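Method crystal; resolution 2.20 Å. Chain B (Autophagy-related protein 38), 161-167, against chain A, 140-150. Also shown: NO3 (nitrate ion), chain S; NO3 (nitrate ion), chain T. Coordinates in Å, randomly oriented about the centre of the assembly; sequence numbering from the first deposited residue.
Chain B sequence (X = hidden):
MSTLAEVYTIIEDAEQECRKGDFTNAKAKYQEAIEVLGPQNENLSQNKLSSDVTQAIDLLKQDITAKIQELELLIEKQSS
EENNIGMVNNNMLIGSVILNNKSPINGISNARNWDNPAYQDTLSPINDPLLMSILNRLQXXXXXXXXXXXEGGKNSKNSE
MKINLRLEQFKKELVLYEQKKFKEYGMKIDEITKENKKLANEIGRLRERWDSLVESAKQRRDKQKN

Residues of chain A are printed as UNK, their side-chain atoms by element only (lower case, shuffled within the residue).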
# COMPACT_ATOMS: atom_id res chain seq x y z
N MET B 161 -31.72 0.61 -2.86
CA MET B 161 -30.75 -0.21 -3.57
C MET B 161 -29.47 -0.41 -2.74
O MET B 161 -29.35 0.08 -1.62
CB MET B 161 -30.42 0.41 -4.93
CG MET B 161 -29.68 -0.51 -5.89
SD MET B 161 -30.46 -2.13 -6.09
CE MET B 161 -29.24 -2.97 -7.11
N LYS B 162 -28.51 -1.13 -3.31
CA LYS B 162 -27.30 -1.53 -2.59
C LYS B 162 -26.03 -1.08 -3.31
O LYS B 162 -26.09 -0.58 -4.43
CB LYS B 162 -27.30 -3.05 -2.41
CG LYS B 162 -28.54 -3.58 -1.71
CD LYS B 162 -28.51 -5.09 -1.56
CE LYS B 162 -29.58 -5.55 -0.59
NZ LYS B 162 -30.92 -5.04 -0.98
N ILE B 163 -24.88 -1.25 -2.66
CA ILE B 163 -23.61 -0.77 -3.21
C ILE B 163 -22.66 -1.91 -3.48
O ILE B 163 -21.47 -1.69 -3.76
CB ILE B 163 -22.92 0.21 -2.25
CG1 ILE B 163 -22.69 -0.47 -0.90
CG2 ILE B 163 -23.74 1.49 -2.11
CD1 ILE B 163 -21.78 0.29 0.02
N ASN B 164 -23.18 -3.13 -3.38
CA ASN B 164 -22.39 -4.34 -3.56
C ASN B 164 -21.52 -4.29 -4.80
O ASN B 164 -20.35 -4.67 -4.75
CB ASN B 164 -23.31 -5.56 -3.63
CG ASN B 164 -24.16 -5.71 -2.37
OD1 ASN B 164 -24.27 -4.78 -1.57
ND2 ASN B 164 -24.76 -6.88 -2.20
N LEU B 165 -22.10 -3.82 -5.91
CA LEU B 165 -21.41 -3.81 -7.19
C LEU B 165 -20.21 -2.87 -7.18
O LEU B 165 -19.14 -3.22 -7.67
CB LEU B 165 -22.38 -3.43 -8.32
CG LEU B 165 -22.04 -4.05 -9.67
CD1 LEU B 165 -22.13 -5.57 -9.59
CD2 LEU B 165 -22.96 -3.50 -10.75
N ARG B 166 -20.39 -1.68 -6.62
CA ARG B 166 -19.26 -0.77 -6.41
C ARG B 166 -18.15 -1.46 -5.63
O ARG B 166 -16.99 -1.41 -6.03
CB ARG B 166 -19.69 0.50 -5.66
CG ARG B 166 -20.35 1.56 -6.50
CD ARG B 166 -19.38 2.29 -7.42
NE ARG B 166 -20.14 3.01 -8.42
CZ ARG B 166 -19.77 3.17 -9.69
NH1 ARG B 166 -18.63 2.68 -10.13
NH2 ARG B 166 -20.56 3.84 -10.51
N LEU B 167 -18.52 -2.12 -4.54
CA LEU B 167 -17.50 -2.74 -3.69
C LEU B 167 -16.82 -3.90 -4.40
O LEU B 167 -15.60 -4.06 -4.30
CB LEU B 167 -18.11 -3.19 -2.35
CG LEU B 167 -18.43 -2.06 -1.37
CD1 LEU B 167 -18.46 -2.57 0.06
CD2 LEU B 167 -17.42 -0.91 -1.49
N UNK A 140 -16.00 9.05 -4.49
CA UNK A 140 -16.63 9.93 -5.46
C UNK A 140 -17.80 9.21 -6.12
O UNK A 140 -18.91 9.77 -6.24
c UNK A 140 -16.95 13.35 -8.40
c UNK A 140 -16.32 10.70 -8.87
c UNK A 140 -16.81 11.50 -9.90
c UNK A 140 -16.46 12.56 -7.38
c UNK A 140 -17.13 12.83 -9.66
c UNK A 140 -16.14 11.23 -7.60
c UNK A 140 -15.58 10.38 -6.49
N UNK A 141 -17.56 7.97 -6.54
CA UNK A 141 -18.62 7.12 -7.11
C UNK A 141 -19.80 6.85 -6.16
O UNK A 141 -20.98 7.00 -6.54
c UNK A 141 -18.03 5.79 -7.59
n UNK A 141 -16.14 5.23 -9.03
c UNK A 141 -17.25 5.94 -8.90
o UNK A 141 -17.66 6.69 -9.78
N UNK A 142 -19.47 6.44 -4.94
CA UNK A 142 -20.49 6.19 -3.91
C UNK A 142 -21.32 7.42 -3.63
O UNK A 142 -22.55 7.32 -3.58
c UNK A 142 -20.39 3.34 -3.21
c UNK A 142 -19.84 5.70 -2.61
c UNK A 142 -18.80 3.80 -1.31
c UNK A 142 -19.30 4.27 -2.67
N UNK A 143 -20.68 8.57 -3.48
CA UNK A 143 -21.40 9.83 -3.31
C UNK A 143 -22.30 10.14 -4.52
O UNK A 143 -23.48 10.46 -4.34
c UNK A 143 -20.41 11.00 -3.05
c UNK A 143 -20.00 11.10 -1.59
n UNK A 143 -18.70 11.13 -1.33
o UNK A 143 -20.85 11.12 -0.71
N UNK A 144 -21.77 10.06 -5.73
CA UNK A 144 -22.63 10.26 -6.90
C UNK A 144 -23.75 9.22 -6.96
O UNK A 144 -24.90 9.56 -7.23
c UNK A 144 -21.21 11.56 -8.56
o UNK A 144 -21.90 12.47 -9.01
n UNK A 144 -19.90 11.67 -8.38
c UNK A 144 -21.83 10.21 -8.20
N UNK A 145 -23.41 7.95 -6.71
CA UNK A 145 -24.41 6.87 -6.81
C UNK A 145 -25.58 7.08 -5.85
O UNK A 145 -26.74 6.95 -6.24
o UNK A 145 -22.18 4.03 -7.45
c UNK A 145 -22.97 4.97 -7.68
c UNK A 145 -23.79 5.50 -6.52
o UNK A 145 -23.13 5.47 -8.81
N UNK A 146 -25.26 7.40 -4.60
CA UNK A 146 -26.26 7.52 -3.55
C UNK A 146 -27.17 8.73 -3.75
O UNK A 146 -28.33 8.71 -3.35
c UNK A 146 -24.83 6.27 -1.89
c UNK A 146 -25.59 7.57 -2.15
c UNK A 146 -26.62 7.82 -1.05
c UNK A 146 -24.13 6.20 -0.55
N UNK A 147 -26.65 9.78 -4.37
CA UNK A 147 -27.50 10.90 -4.74
C UNK A 147 -28.53 10.48 -5.79
O UNK A 147 -29.66 10.96 -5.79
n UNK A 147 -24.09 14.44 -4.00
c UNK A 147 -25.07 13.96 -4.75
o UNK A 147 -25.38 14.46 -5.83
c UNK A 147 -25.79 12.74 -4.21
c UNK A 147 -26.67 12.07 -5.26
N UNK A 148 -28.14 9.57 -6.68
CA UNK A 148 -29.06 9.08 -7.70
C UNK A 148 -30.16 8.21 -7.08
O UNK A 148 -31.32 8.31 -7.46
c UNK A 148 -27.80 9.10 -9.97
c UNK A 148 -28.32 8.30 -8.78
c UNK A 148 -28.97 9.74 -10.70
c UNK A 148 -27.04 8.19 -10.91
N UNK A 149 -29.77 7.36 -6.13
CA UNK A 149 -30.72 6.46 -5.47
C UNK A 149 -31.78 7.22 -4.69
O UNK A 149 -32.92 6.75 -4.57
n UNK A 149 -26.22 2.35 -4.05
c UNK A 149 -29.10 4.51 -5.24
c UNK A 149 -27.35 2.75 -4.93
c UNK A 149 -29.99 5.50 -4.53
c UNK A 149 -28.22 3.78 -4.25
N UNK A 150 -31.42 8.38 -4.15
CA UNK A 150 -32.37 9.18 -3.39
C UNK A 150 -33.28 9.94 -4.35
O UNK A 150 -34.48 10.07 -4.10
o UNK A 150 -30.89 11.10 -3.21
c UNK A 150 -31.67 10.17 -2.44
c UNK A 150 -30.75 9.43 -1.48
N NO3 S . -24.92 -1.91 -6.63
O1 NO3 S . -24.04 -1.00 -6.41
O2 NO3 S . -26.00 -1.64 -7.24
O3 NO3 S . -24.72 -3.09 -6.24
N NO3 T . -19.74 4.32 -13.73
O1 NO3 T . -20.45 3.44 -14.30
O2 NO3 T . -19.69 5.52 -14.17
O3 NO3 T . -19.09 3.99 -12.69

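Position 140 carries one carbon leading into a ring of six carbons and lies out of reach of chain B: Phe A140. At 141 two carbons end in one oxygen and one nitrogen, and the first, CB, packs over one face of the guanidinium of Arg B166, 3.6 Å from NE of Arg B166. The short amide is that of Asn A141.

Position 142 has four carbons forked at the second. Although its CA-to-CB bond points sideways, the end of the side chain comes nearer: one terminal carbon of 142 lies 4.0 Å from CG2 of Ile B163 and 3.7 Å from CG of Arg B166. This is Leu A142, an apolar surface suited to a buried place, and the carbon is its CD2.

Positions 143 and 144 each show two carbons, the second bearing one oxygen and one nitrogen, and neither reaches chain B; they are Asn A143 and Asn A144. The latter turns back along its own helix, ND2 of Asn A144 donating to O of Phe A140 at 3.0 Å.

At 145 two carbons end in two oxygens, one of them 2.5 Å from NE of Arg B166. The count identifies Asp A145, and the guanidinium explains why an acid suits the place. The contact is a salt bridge: NE of Arg B166 donates to OD2 of Asp A145 in that very short, nearly straight hydrogen bond, and NH2 of Arg B166 makes a weak one to OD1 of Asp A145 at 3.5 Å.

Position 146, four carbons forked at the first with one arm two carbons long, is Ile A146, buried but making no close contact with this stretch. Three carbons ending in oxygen and nitrogen make 147 Gln A147, and four forked at the second make 148 Leu A148; both are exposed and out of reach.

Position 149 extends four carbons in a row to a nitrogen, which lies 3.0 Å from O of Lys B162; the last carbon of 149 passes 3.9 Å from CB of Met B161. This is Lys A149, whose chain, t from chi2 to chi4, is long enough for NZ to donate to that backbone oxygen. At 150 one carbon bears an oxygen and a carbon: Thr A150, whose OG1 donates to O of Gln A147 at 2.9 Å.

The contact thus joins apolar packing around Ile B163 and Leu A142 to two polar links. Lys A149 holds the segment before the chain B helix, and Asp A145 holds Arg B166 within it. A nitrate accepts from the arginine as well, NH2 of Arg B166 lying 2.6 Å from O3 of the chain T nitrate.

Chain A (140-150) FNLNNDIQLKT
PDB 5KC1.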